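L-hydantoinase (Arthrobacter aurescens, PDB 1GKR) hydrolyses the ring of 5-substituted hydantoins at a two-zinc site, preferring aryl over alkyl derivatives, with a stereoselectivity that depends on the substrate. Local coordinates at residues 81-87 with 338-343; 265-269 with 284-288; 277-283 with 321-325; 315-321 with 408-412. One frame throughout, in Å; residues are numbered along the deposited sequence.

Contact 1 (81-87 with 338-343); sequences SAAVGGI and LETSLP
Leu338 packs against the last turn of helix 75-85 and the residues after it, and here the contact is most enclosed. Leu338 CG rests on the methyl of Ala82, 3.9 Å from Ala82 CB, while its CD1 meets Ile87 CD1 at 3.6 Å, the two side chains crossing at about a right angle. The missing side chain of Gly85 lets the backbones come together, with Gly85 CA 4.4 Å from Glu339 CA; a methyl there would run into Leu338 O. Gly86, at positive phi, closes the helix in a Schellman motif. A water fills the join, donating to Gly85 O and Leu338 O and accepting from Leu342 N at 2.8 Å. The other side is more open to solvent, at Val84 and Glu339. There Val84 CG2 lies against Glu339 CG, and Ser81 OG, turned opposite its carbonyl carbon (chi1 -82°) to face Glu339, donates to Glu339 OE1, a bond whose modelled length is too short to be taken literally; Arg406 N also donates to that oxygen. Ile87 and Leu342 touch Val56 and Leu338 touches Val61, both on TIM-barrel strand 51-62, while strand 418-428, outside the barrel, supplies Pro423 to Leu342.

Contact 2 (265-269 with 284-288); sequences PQYLN and VAPPV
Tyr267 swings its CG opposite its own carbonyl carbon (chi1 -64°), which sends the ring out from helix 265-268 to the loop at Pro286; Val284, turned so that CG1 sits between its backbone N and carbonyl carbon, brings that methyl up to the phenol, 3.6 Å from Tyr267 OH. The hydroxyl then donates to Pro286 O over 2.6 Å, reaching the carbonyl at a C=O...donor angle of 134° and slightly tilted from its plane. The loop passes the ring at its edge: Pro286 O and Pro287 O both lie near the ring plane, the latter 3.6 Å from Tyr267 CE1, and Val288 CA follows beside CD1. A cis peptide precedes Pro286, and Pro286 CD also sits beside the phenol oxygen. A phenylalanine here would probably leave Pro286 O without this donor and the loop less firmly fixed to the helix. The contact borders the metal site: the Pro286 ring touches His239, a zinc ligand, and the side chain of Gln266 comes within about 4 Å of that of Asp312, a ligand of the other zinc. Helix 265-268 directly follows barrel strand 259-263; on its far side Leu268 packs on Leu297 and Leu301 of helix 291-303 and on Met345 of helix 341-350, while Pro287 leans on helix 205-211.

Contact 3 (277-283 with 321-325); sequences RIGPYMK and KEPGW
Pro280, Lys321 and Trp325 carry most of this contact. The proline sets its CD over one face of the indole, 3.7 Å from the centroid of the Trp325 six-membered ring and 11° off the ring normal, a CH-pi contact; the far end of the indole reaches the helix terminus, with Trp325 CH2 3.5 Å from Arg277 O. Lys321 bends at chi2 (-68°) and then runs straight, which delivers NZ to Pro280 O at 2.9 Å. Gly332 O and Gly334 O accept from the same ammonium group, so three carbonyls on two pieces of backbone share it. Both segments lie in connections that follow strands of the TIM barrel; Gly279, the first residue to leave helical angles after helix 275-278, has a positive phi that turns the chain into 3-10 segment 280-282. Tyr281 stands among them, its CE1 3.6 Å from Lys321 CB and its CE2 near the indole nitrogen. Tyr281 OH donates to Glu322 OE1 at 2.8 Å, while Trp325 NE1 donates to that oxygen from the opposite face of the carboxylate. A leucine here would probably leave Glu322 OE1 with the indole alone as its donor in this contact and open a gap beside Lys321 CB.

Contact 4 (315-321 with 408-412); sequences GHPVEDK and LHKYS
His316 O is held between two aromatic side chains of segment 408-412. Tyr411 OH donates to His316 O at 2.6 Å, meeting the carbonyl at a C=O...donor angle of 124°, and the oxygen lies at the edge of the phenol, in the plane of its ring. The His409 imidazole instead presents a face, with His316 O 3.4 Å above the plane and over its centre, so that this ring packs against the carbonyl while its NE2 is bonded to Arg71 O. The opposite face of the imidazole receives Leu408 CD2 at its rim. Gly315, immediately after barrel strand 313-314, allows the close approach: its CA is 3.7 Å from His409 CD2, where a side chain would collide. The contact thus joins a loop leading out of barrel strand 313-314, just after the zinc ligand Asp312, to the long loop between strands 398-399 and 418-428. Tyr411 reaches the carbonyl with CG placed between its backbone N and carbonyl carbon (chi1 60°). Along the ring, Tyr411 CE2 lies 4.3 Å from Val318 CB, at the start of the 3-10 segment 318-320, and Lys321 CG approaches the hydroxyl crosswise. Tyr281 meets the Tyr411 ring with the two planes at about 60°.

Overall arrangement
The four contacts fasten helix ends and loops of a TIM-barrel hydrolase to one another. Contact 1, between residues 81-87 and 338-343, spans the longest stretch of sequence and encloses contacts 2 and 3, whose own segments alternate along the chain; contact 4 crosses both 1 and 3. Contacts 3 and 4 are the closest pair, centres about 10 Å apart, sharing Lys321 and joined through Tyr281 and Tyr411. Contacts 2 and 3 touch through Val288 and Met282, their centres about 14 Å apart, and contact 1 meets contact 2 where Ser341 packs on Pro265. Contact 2 comes nearest the zinc ions, so the chain of contacts links the metal site to the loops around it.

Contact 1 (81-87 with 338-343)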
loop_
_atom_site.group_PDB
_atom_site.type_symbol
_atom_site.label_atom_id
_atom_site.label_comp_id
_atom_site.label_asym_id
_atom_site.label_seq_id
_atom_site.Cartn_x
_atom_site.Cartn_y
_atom_site.Cartn_z
ATOM N N SER A 81 -10.551 -8.707 -43.538
ATOM C CA SER A 81 -10.339 -7.439 -42.851
ATOM C C SER A 81 -9.062 -7.561 -42.032
ATOM O O SER A 81 -8.273 -6.616 -41.960
ATOM C CB SER A 81 -11.498 -7.111 -41.910
ATOM O OG SER A 81 -12.583 -6.536 -42.607
ATOM N N ALA A 82 -8.867 -8.723 -41.410
ATOM C CA ALA A 82 -7.670 -8.954 -40.619
ATOM C C ALA A 82 -6.464 -8.826 -41.544
ATOM O O ALA A 82 -5.540 -8.052 -41.280
ATOM C CB ALA A 82 -7.703 -10.338 -39.999
ATOM N N ALA A 83 -6.483 -9.578 -42.640
ATOM C CA ALA A 83 -5.383 -9.547 -43.587
ATOM C C ALA A 83 -4.987 -8.141 -43.998
ATOM O O ALA A 83 -3.814 -7.803 -43.950
ATOM C CB ALA A 83 -5.719 -10.359 -44.810
ATOM N N VAL A 84 -5.933 -7.303 -44.401
ATOM C CA VAL A 84 -5.514 -5.971 -44.809
ATOM C C VAL A 84 -5.133 -5.150 -43.604
ATOM O O VAL A 84 -4.339 -4.225 -43.716
ATOM C CB VAL A 84 -6.601 -5.210 -45.611
ATOM C CG1 VAL A 84 -7.123 -6.083 -46.717
ATOM C CG2 VAL A 84 -7.715 -4.763 -44.708
ATOM N N GLY A 85 -5.700 -5.495 -42.453
ATOM C CA GLY A 85 -5.406 -4.772 -41.227
ATOM C C GLY A 85 -4.074 -5.165 -40.607
ATOM O O GLY A 85 -3.682 -4.614 -39.594
ATOM N N GLY A 86 -3.379 -6.124 -41.208
ATOM C CA GLY A 86 -2.096 -6.546 -40.681
ATOM C C GLY A 86 -2.158 -7.563 -39.552
ATOM O O GLY A 86 -1.138 -7.856 -38.925
ATOM N N ILE A 87 -3.345 -8.100 -39.285
ATOM C CA ILE A 87 -3.513 -9.092 -38.230
ATOM C C ILE A 87 -3.375 -10.471 -38.859
ATOM O O ILE A 87 -4.283 -10.963 -39.518
ATOM C CB ILE A 87 -4.891 -8.925 -37.546
ATOM C CG1 ILE A 87 -4.938 -7.553 -36.873
ATOM C CG2 ILE A 87 -5.151 -10.043 -36.534
ATOM C CD1 ILE A 87 -6.242 -7.269 -36.178
ATOM N N LEU A 338 -11.181 -5.254 -36.619
ATOM C CA LEU A 338 -10.153 -6.020 -37.295
ATOM C C LEU A 338 -9.421 -5.243 -38.381
ATOM O O LEU A 338 -8.239 -5.464 -38.634
ATOM C CB LEU A 338 -10.789 -7.256 -37.899
ATOM C CG LEU A 338 -10.201 -8.603 -37.533
ATOM C CD1 LEU A 338 -9.590 -8.570 -36.162
ATOM C CD2 LEU A 338 -11.322 -9.634 -37.607
ATOM N N GLU A 339 -10.123 -4.326 -39.026
ATOM C CA GLU A 339 -9.525 -3.565 -40.112
ATOM C C GLU A 339 -8.958 -2.218 -39.683
ATOM O O GLU A 339 -8.173 -1.616 -40.411
ATOM C CB GLU A 339 -10.568 -3.376 -41.220
ATOM C CG GLU A 339 -9.996 -3.442 -42.617
ATOM C CD GLU A 339 -11.066 -3.504 -43.685
ATOM O OE1 GLU A 339 -11.921 -4.409 -43.614
ATOM O OE2 GLU A 339 -11.044 -2.651 -44.598
ATOM N N THR A 340 -9.337 -1.759 -38.495
ATOM C CA THR A 340 -8.885 -0.467 -37.990
ATOM C C THR A 340 -7.952 -0.477 -36.769
ATOM O O THR A 340 -7.453 0.575 -36.359
ATOM C CB THR A 340 -10.093 0.392 -37.631
ATOM O OG1 THR A 340 -10.910 -0.307 -36.688
ATOM C CG2 THR A 340 -10.905 0.686 -38.859
ATOM N N SER A 341 -7.712 -1.649 -36.190
ATOM C CA SER A 341 -6.878 -1.738 -35.009
ATOM C C SER A 341 -5.450 -1.215 -35.155
ATOM O O SER A 341 -5.043 -0.302 -34.430
ATOM C CB SER A 341 -6.838 -3.169 -34.525
ATOM O OG SER A 341 -6.158 -3.209 -33.302
ATOM N N LEU A 342 -4.680 -1.780 -36.078
ATOM C CA LEU A 342 -3.293 -1.338 -36.253
ATOM C C LEU A 342 -3.225 0.101 -36.744
ATOM O O LEU A 342 -2.549 0.941 -36.146
ATOM C CB LEU A 342 -2.537 -2.235 -37.243
ATOM C CG LEU A 342 -1.055 -2.572 -36.982
ATOM C CD1 LEU A 342 -0.394 -2.946 -38.298
ATOM C CD2 LEU A 342 -0.320 -1.416 -36.358
ATOM N N PRO A 343 -3.912 0.409 -37.851
ATOM C CA PRO A 343 -3.840 1.796 -38.316
ATOM C C PRO A 343 -4.261 2.840 -37.281
ATOM O O PRO A 343 -3.716 3.953 -37.251
ATOM C CB PRO A 343 -4.713 1.801 -39.585
ATOM C CG PRO A 343 -5.434 0.481 -39.568
ATOM C CD PRO A 343 -4.508 -0.459 -38.879
HETATM O O HOH W 1 -5.665 -3.845 -37.745
#

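Contact 2 (265-269 with 284-288)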
loop_
_atom_site.group_PDB
_atom_site.type_symbol
_atom_site.label_atom_id
_atom_site.label_comp_id
_atom_site.label_asym_id
_atom_site.label_seq_id
_atom_site.Cartn_x
_atom_site.Cartn_y
_atom_site.Cartn_z
ATOM N N PRO A 265 -7.937 -0.664 -28.865
ATOM C CA PRO A 265 -8.039 0.610 -29.573
ATOM C C PRO A 265 -9.342 1.374 -29.388
ATOM O O PRO A 265 -9.353 2.586 -29.539
ATOM C CB PRO A 265 -7.740 0.231 -31.024
ATOM C CG PRO A 265 -8.064 -1.225 -31.101
ATOM C CD PRO A 265 -7.632 -1.776 -29.780
ATOM N N GLN A 266 -10.430 0.691 -29.044
ATOM C CA GLN A 266 -11.712 1.383 -28.831
ATOM C C GLN A 266 -11.662 2.258 -27.591
ATOM O O GLN A 266 -12.305 3.304 -27.533
ATOM C CB GLN A 266 -12.874 0.409 -28.614
ATOM C CG GLN A 266 -12.660 -0.949 -29.167
ATOM C CD GLN A 266 -11.893 -1.830 -28.229
ATOM O OE1 GLN A 266 -12.475 -2.575 -27.448
ATOM N NE2 GLN A 266 -10.573 -1.745 -28.292
ATOM N N TYR A 267 -10.924 1.806 -26.586
ATOM C CA TYR A 267 -10.831 2.537 -25.339
ATOM C C TYR A 267 -9.780 3.625 -25.381
ATOM O O TYR A 267 -9.873 4.600 -24.638
ATOM C CB TYR A 267 -10.545 1.565 -24.198
ATOM C CG TYR A 267 -11.664 0.586 -23.995
ATOM C CD1 TYR A 267 -12.903 1.010 -23.515
ATOM C CD2 TYR A 267 -11.508 -0.760 -24.326
ATOM C CE1 TYR A 267 -13.963 0.121 -23.371
ATOM C CE2 TYR A 267 -12.561 -1.663 -24.190
ATOM C CZ TYR A 267 -13.785 -1.217 -23.711
ATOM O OH TYR A 267 -14.835 -2.100 -23.578
ATOM N N LEU A 268 -8.786 3.464 -26.249
ATOM C CA LEU A 268 -7.721 4.458 -26.366
ATOM C C LEU A 268 -8.050 5.568 -27.361
ATOM O O LEU A 268 -7.706 6.726 -27.131
ATOM C CB LEU A 268 -6.408 3.788 -26.782
ATOM C CG LEU A 268 -5.800 2.834 -25.754
ATOM C CD1 LEU A 268 -4.633 2.094 -26.355
ATOM C CD2 LEU A 268 -5.354 3.613 -24.554
ATOM N N ASN A 269 -8.736 5.213 -28.446
ATOM C CA ASN A 269 -9.077 6.166 -29.496
ATOM C C ASN A 269 -10.482 6.747 -29.488
ATOM O O ASN A 269 -10.866 7.431 -30.435
ATOM C CB ASN A 269 -8.804 5.528 -30.851
ATOM C CG ASN A 269 -7.359 5.139 -31.010
ATOM O OD1 ASN A 269 -6.499 5.991 -31.224
ATOM N ND2 ASN A 269 -7.071 3.847 -30.880
ATOM N N VAL A 284 -20.241 -0.205 -26.305
ATOM C CA VAL A 284 -19.516 -1.444 -26.128
ATOM C C VAL A 284 -19.493 -1.766 -24.622
ATOM O O VAL A 284 -19.891 -0.932 -23.808
ATOM C CB VAL A 284 -18.106 -1.258 -26.740
ATOM C CG1 VAL A 284 -17.213 -0.563 -25.768
ATOM C CG2 VAL A 284 -17.549 -2.583 -27.210
ATOM N N ALA A 285 -19.078 -2.968 -24.234
ATOM C CA ALA A 285 -19.051 -3.308 -22.803
ATOM C C ALA A 285 -17.746 -3.958 -22.436
ATOM O O ALA A 285 -17.372 -4.967 -23.040
ATOM C CB ALA A 285 -20.168 -4.242 -22.458
ATOM N N PRO A 286 -17.039 -3.405 -21.438
ATOM C CA PRO A 286 -17.371 -2.222 -20.633
ATOM C C PRO A 286 -17.456 -0.962 -21.478
ATOM O O PRO A 286 -16.863 -0.882 -22.551
ATOM C CB PRO A 286 -16.209 -2.116 -19.652
ATOM C CG PRO A 286 -15.622 -3.451 -19.649
ATOM C CD PRO A 286 -15.713 -3.901 -21.070
ATOM N N PRO A 287 -18.164 0.059 -20.976
ATOM C CA PRO A 287 -18.341 1.337 -21.671
ATOM C C PRO A 287 -17.033 2.087 -21.889
ATOM O O PRO A 287 -16.067 1.919 -21.132
ATOM C CB PRO A 287 -19.260 2.114 -20.734
ATOM C CG PRO A 287 -19.967 1.055 -19.957
ATOM C CD PRO A 287 -18.880 0.065 -19.690
ATOM N N VAL A 288 -17.005 2.910 -22.933
ATOM C CA VAL A 288 -15.843 3.738 -23.203
ATOM C C VAL A 288 -15.916 4.770 -22.090
ATOM O O VAL A 288 -17.004 5.201 -21.707
ATOM C CB VAL A 288 -15.957 4.430 -24.554
ATOM C CG1 VAL A 288 -14.877 5.474 -24.701
ATOM C CG2 VAL A 288 -15.830 3.401 -25.650
#

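Contact 3 (277-283 with 321-325)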
loop_
_atom_site.group_PDB
_atom_site.type_symbol
_atom_site.label_atom_id
_atom_site.label_comp_id
_atom_site.label_asym_id
_atom_site.label_seq_id
_atom_site.Cartn_x
_atom_site.Cartn_y
_atom_site.Cartn_z
ATOM N N ARG A 277 -21.907 12.253 -31.323
ATOM C CA ARG A 277 -21.858 12.096 -32.769
ATOM C C ARG A 277 -21.752 10.651 -33.236
ATOM O O ARG A 277 -22.210 10.339 -34.332
ATOM C CB ARG A 277 -20.720 12.919 -33.378
ATOM C CG ARG A 277 -19.361 12.293 -33.263
ATOM C CD ARG A 277 -18.257 13.294 -33.552
ATOM N NE ARG A 277 -16.940 12.725 -33.272
ATOM C CZ ARG A 277 -16.389 11.740 -33.979
ATOM N NH1 ARG A 277 -17.044 11.220 -35.017
ATOM N NH2 ARG A 277 -15.189 11.267 -33.646
ATOM N N ILE A 278 -21.167 9.766 -32.424
ATOM C CA ILE A 278 -21.019 8.359 -32.815
ATOM C C ILE A 278 -22.174 7.502 -32.313
ATOM O O ILE A 278 -22.495 6.459 -32.889
ATOM C CB ILE A 278 -19.688 7.775 -32.300
ATOM C CG1 ILE A 278 -18.522 8.488 -32.974
ATOM C CG2 ILE A 278 -19.613 6.286 -32.578
ATOM C CD1 ILE A 278 -17.177 8.122 -32.390
ATOM N N GLY A 279 -22.797 7.950 -31.234
ATOM C CA GLY A 279 -23.928 7.227 -30.689
ATOM C C GLY A 279 -23.730 5.747 -30.417
ATOM O O GLY A 279 -22.681 5.326 -29.932
ATOM N N PRO A 280 -24.731 4.924 -30.757
ATOM C CA PRO A 280 -24.718 3.471 -30.552
ATOM C C PRO A 280 -23.570 2.702 -31.175
ATOM O O PRO A 280 -23.298 1.578 -30.786
ATOM C CB PRO A 280 -26.077 3.036 -31.101
ATOM C CG PRO A 280 -26.314 4.016 -32.217
ATOM C CD PRO A 280 -25.865 5.332 -31.611
ATOM N N TYR A 281 -22.887 3.301 -32.136
ATOM C CA TYR A 281 -21.783 2.609 -32.794
ATOM C C TYR A 281 -20.541 2.585 -31.928
ATOM O O TYR A 281 -19.511 2.031 -32.292
ATOM C CB TYR A 281 -21.504 3.273 -34.144
ATOM C CG TYR A 281 -22.619 2.988 -35.110
ATOM C CD1 TYR A 281 -22.825 1.690 -35.589
ATOM C CD2 TYR A 281 -23.540 3.980 -35.465
ATOM C CE1 TYR A 281 -23.918 1.382 -36.386
ATOM C CE2 TYR A 281 -24.641 3.684 -36.263
ATOM C CZ TYR A 281 -24.824 2.382 -36.717
ATOM O OH TYR A 281 -25.917 2.064 -37.487
ATOM N N MET A 282 -20.678 3.170 -30.756
ATOM C CA MET A 282 -19.606 3.276 -29.792
ATOM C C MET A 282 -20.045 2.545 -28.531
ATOM O O MET A 282 -19.310 2.474 -27.550
ATOM C CB MET A 282 -19.391 4.750 -29.502
ATOM C CG MET A 282 -18.437 5.050 -28.410
ATOM S SD MET A 282 -18.753 6.699 -27.790
ATOM C CE MET A 282 -19.139 7.492 -29.256
ATOM N N LYS A 283 -21.262 2.011 -28.554
ATOM C CA LYS A 283 -21.769 1.295 -27.395
ATOM C C LYS A 283 -21.096 -0.052 -27.307
ATOM O O LYS A 283 -21.351 -0.941 -28.121
ATOM C CB LYS A 283 -23.272 1.088 -27.482
ATOM C CG LYS A 283 -23.821 0.466 -26.226
ATOM C CD LYS A 283 -25.309 0.266 -26.311
ATOM C CE LYS A 283 -25.812 -0.507 -25.118
ATOM N NZ LYS A 283 -27.247 -0.812 -25.272
ATOM N N LYS A 321 -28.485 -1.641 -34.144
ATOM C CA LYS A 321 -27.646 -0.547 -33.694
ATOM C C LYS A 321 -28.371 0.757 -33.887
ATOM O O LYS A 321 -28.440 1.572 -32.970
ATOM C CB LYS A 321 -26.333 -0.491 -34.482
ATOM C CG LYS A 321 -25.227 -1.416 -33.976
ATOM C CD LYS A 321 -24.699 -0.992 -32.611
ATOM C CE LYS A 321 -23.407 -1.732 -32.288
ATOM N NZ LYS A 321 -22.787 -1.292 -31.013
ATOM N N GLU A 322 -28.923 0.941 -35.084
ATOM C CA GLU A 322 -29.617 2.180 -35.439
ATOM C C GLU A 322 -30.722 2.622 -34.466
ATOM O O GLU A 322 -30.887 3.813 -34.203
ATOM C CB GLU A 322 -30.144 2.086 -36.877
ATOM C CG GLU A 322 -30.164 3.430 -37.608
ATOM C CD GLU A 322 -28.776 4.006 -37.872
ATOM O OE1 GLU A 322 -27.913 3.955 -36.981
ATOM O OE2 GLU A 322 -28.543 4.535 -38.973
ATOM N N PRO A 323 -31.495 1.676 -33.922
ATOM C CA PRO A 323 -32.534 2.117 -32.985
ATOM C C PRO A 323 -31.938 2.737 -31.727
ATOM O O PRO A 323 -32.647 3.321 -30.912
ATOM C CB PRO A 323 -33.311 0.831 -32.686
ATOM C CG PRO A 323 -32.346 -0.266 -33.028
ATOM C CD PRO A 323 -31.656 0.255 -34.258
ATOM N N GLY A 324 -30.624 2.611 -31.585
ATOM C CA GLY A 324 -29.934 3.149 -30.427
ATOM C C GLY A 324 -29.879 4.663 -30.385
ATOM O O GLY A 324 -29.709 5.247 -29.315
ATOM N N TRP A 325 -30.018 5.305 -31.541
ATOM C CA TRP A 325 -29.981 6.761 -31.603
ATOM C C TRP A 325 -31.061 7.407 -30.747
ATOM O O TRP A 325 -30.827 8.441 -30.123
ATOM C CB TRP A 325 -30.157 7.245 -33.036
ATOM C CG TRP A 325 -28.995 6.972 -33.916
ATOM C CD1 TRP A 325 -28.935 6.062 -34.927
ATOM C CD2 TRP A 325 -27.712 7.614 -33.877
ATOM N NE1 TRP A 325 -27.692 6.095 -35.525
ATOM C CE2 TRP A 325 -26.923 7.037 -34.899
ATOM C CE3 TRP A 325 -27.152 8.617 -33.076
ATOM C CZ2 TRP A 325 -25.604 7.429 -35.141
ATOM C CZ3 TRP A 325 -25.830 9.009 -33.318
ATOM C CH2 TRP A 325 -25.076 8.413 -34.341
#

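Contact 4 (315-321 with 408-412)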
loop_
_atom_site.group_PDB
_atom_site.type_symbol
_atom_site.label_atom_id
_atom_site.label_comp_id
_atom_site.label_asym_id
_atom_site.label_seq_id
_atom_site.Cartn_x
_atom_site.Cartn_y
_atom_site.Cartn_z
ATOM N N GLY A 315 -19.318 -8.092 -34.885
ATOM C CA GLY A 315 -20.423 -7.474 -35.591
ATOM C C GLY A 315 -21.771 -7.632 -34.923
ATOM O O GLY A 315 -21.937 -8.401 -33.990
ATOM N N HIS A 316 -22.733 -6.868 -35.406
ATOM C CA HIS A 316 -24.093 -6.900 -34.913
ATOM C C HIS A 316 -24.893 -6.395 -36.096
ATOM O O HIS A 316 -24.479 -5.443 -36.763
ATOM C CB HIS A 316 -24.277 -5.946 -33.738
ATOM C CG HIS A 316 -24.992 -6.559 -32.578
ATOM N ND1 HIS A 316 -24.331 -7.054 -31.471
ATOM C CD2 HIS A 316 -26.308 -6.810 -32.374
ATOM C CE1 HIS A 316 -25.209 -7.585 -30.638
ATOM N NE2 HIS A 316 -26.415 -7.451 -31.163
ATOM N N PRO A 317 -26.030 -7.038 -36.402
ATOM C CA PRO A 317 -26.791 -6.535 -37.547
ATOM C C PRO A 317 -27.068 -5.044 -37.358
ATOM O O PRO A 317 -27.547 -4.622 -36.300
ATOM C CB PRO A 317 -28.042 -7.414 -37.541
ATOM C CG PRO A 317 -28.157 -7.859 -36.099
ATOM C CD PRO A 317 -26.736 -8.143 -35.732
ATOM N N VAL A 318 -26.730 -4.256 -38.381
ATOM C CA VAL A 318 -26.892 -2.800 -38.355
ATOM C C VAL A 318 -28.268 -2.313 -37.874
ATOM O O VAL A 318 -28.401 -1.183 -37.398
ATOM C CB VAL A 318 -26.561 -2.187 -39.749
ATOM C CG1 VAL A 318 -27.565 -2.623 -40.760
ATOM C CG2 VAL A 318 -26.515 -0.684 -39.664
ATOM N N GLU A 319 -29.279 -3.175 -37.970
ATOM C CA GLU A 319 -30.639 -2.841 -37.537
ATOM C C GLU A 319 -30.811 -2.986 -36.030
ATOM O O GLU A 319 -31.870 -2.673 -35.485
ATOM C CB GLU A 319 -31.670 -3.725 -38.256
ATOM C CG GLU A 319 -31.335 -5.206 -38.279
ATOM C CD GLU A 319 -30.563 -5.618 -39.526
ATOM O OE1 GLU A 319 -29.739 -4.824 -40.027
ATOM O OE2 GLU A 319 -30.770 -6.751 -40.003
ATOM N N ASP A 320 -29.773 -3.477 -35.363
ATOM C CA ASP A 320 -29.804 -3.644 -33.915
ATOM C C ASP A 320 -28.927 -2.570 -33.302
ATOM O O ASP A 320 -28.651 -2.584 -32.104
ATOM C CB ASP A 320 -29.287 -5.025 -33.511
ATOM C CG ASP A 320 -30.259 -6.137 -33.862
ATOM O OD1 ASP A 320 -31.348 -5.819 -34.400
ATOM O OD2 ASP A 320 -29.935 -7.324 -33.598
ATOM N N LYS A 321 -28.485 -1.641 -34.144
ATOM C CA LYS A 321 -27.646 -0.547 -33.694
ATOM C C LYS A 321 -28.371 0.757 -33.887
ATOM O O LYS A 321 -28.440 1.572 -32.970
ATOM C CB LYS A 321 -26.333 -0.491 -34.482
ATOM C CG LYS A 321 -25.227 -1.416 -33.976
ATOM C CD LYS A 321 -24.699 -0.992 -32.611
ATOM C CE LYS A 321 -23.407 -1.732 -32.288
ATOM N NZ LYS A 321 -22.787 -1.292 -31.013
ATOM N N LEU A 408 -18.308 -8.859 -43.004
ATOM C CA LEU A 408 -19.738 -8.962 -43.262
ATOM C C LEU A 408 -20.413 -7.618 -43.021
ATOM O O LEU A 408 -21.169 -7.151 -43.860
ATOM C CB LEU A 408 -20.385 -10.017 -42.365
ATOM C CG LEU A 408 -21.894 -10.107 -42.610
ATOM C CD1 LEU A 408 -22.114 -10.637 -44.017
ATOM C CD2 LEU A 408 -22.574 -11.000 -41.575
ATOM N N HIS A 409 -20.150 -6.999 -41.878
ATOM C CA HIS A 409 -20.743 -5.705 -41.597
ATOM C C HIS A 409 -19.878 -4.548 -42.068
ATOM O O HIS A 409 -18.654 -4.653 -42.130
ATOM C CB HIS A 409 -21.054 -5.589 -40.115
ATOM C CG HIS A 409 -22.210 -6.437 -39.701
ATOM N ND1 HIS A 409 -23.459 -6.312 -40.272
ATOM C CD2 HIS A 409 -22.296 -7.463 -38.821
ATOM C CE1 HIS A 409 -24.264 -7.226 -39.762
ATOM N NE2 HIS A 409 -23.584 -7.938 -38.881
ATOM N N LYS A 410 -20.522 -3.436 -42.396
ATOM C CA LYS A 410 -19.817 -2.280 -42.917
ATOM C C LYS A 410 -20.004 -0.974 -42.171
ATOM O O LYS A 410 -20.416 0.014 -42.762
ATOM C CB LYS A 410 -20.220 -2.057 -44.374
ATOM C CG LYS A 410 -19.389 -2.788 -45.415
ATOM C CD LYS A 410 -19.786 -4.230 -45.642
ATOM C CE LYS A 410 -18.951 -4.783 -46.801
ATOM N NZ LYS A 410 -19.090 -6.254 -47.004
ATOM N N TYR A 411 -19.718 -0.954 -40.880
ATOM C CA TYR A 411 -19.828 0.285 -40.113
ATOM C C TYR A 411 -18.747 0.295 -39.042
ATOM O O TYR A 411 -18.226 -0.753 -38.672
ATOM C CB TYR A 411 -21.215 0.421 -39.498
ATOM C CG TYR A 411 -21.586 -0.682 -38.554
ATOM C CD1 TYR A 411 -21.222 -0.625 -37.211
ATOM C CD2 TYR A 411 -22.316 -1.782 -38.997
ATOM C CE1 TYR A 411 -21.579 -1.634 -36.330
ATOM C CE2 TYR A 411 -22.677 -2.803 -38.120
ATOM C CZ TYR A 411 -22.305 -2.719 -36.790
ATOM O OH TYR A 411 -22.656 -3.718 -35.923
ATOM N N SER A 412 -18.399 1.471 -38.541
ATOM C CA SER A 412 -17.339 1.543 -37.554
ATOM C C SER A 412 -17.341 2.853 -36.808
ATOM O O SER A 412 -17.665 3.891 -37.377
ATOM C CB SER A 412 -15.991 1.364 -38.253
ATOM O OG SER A 412 -14.928 1.853 -37.457
#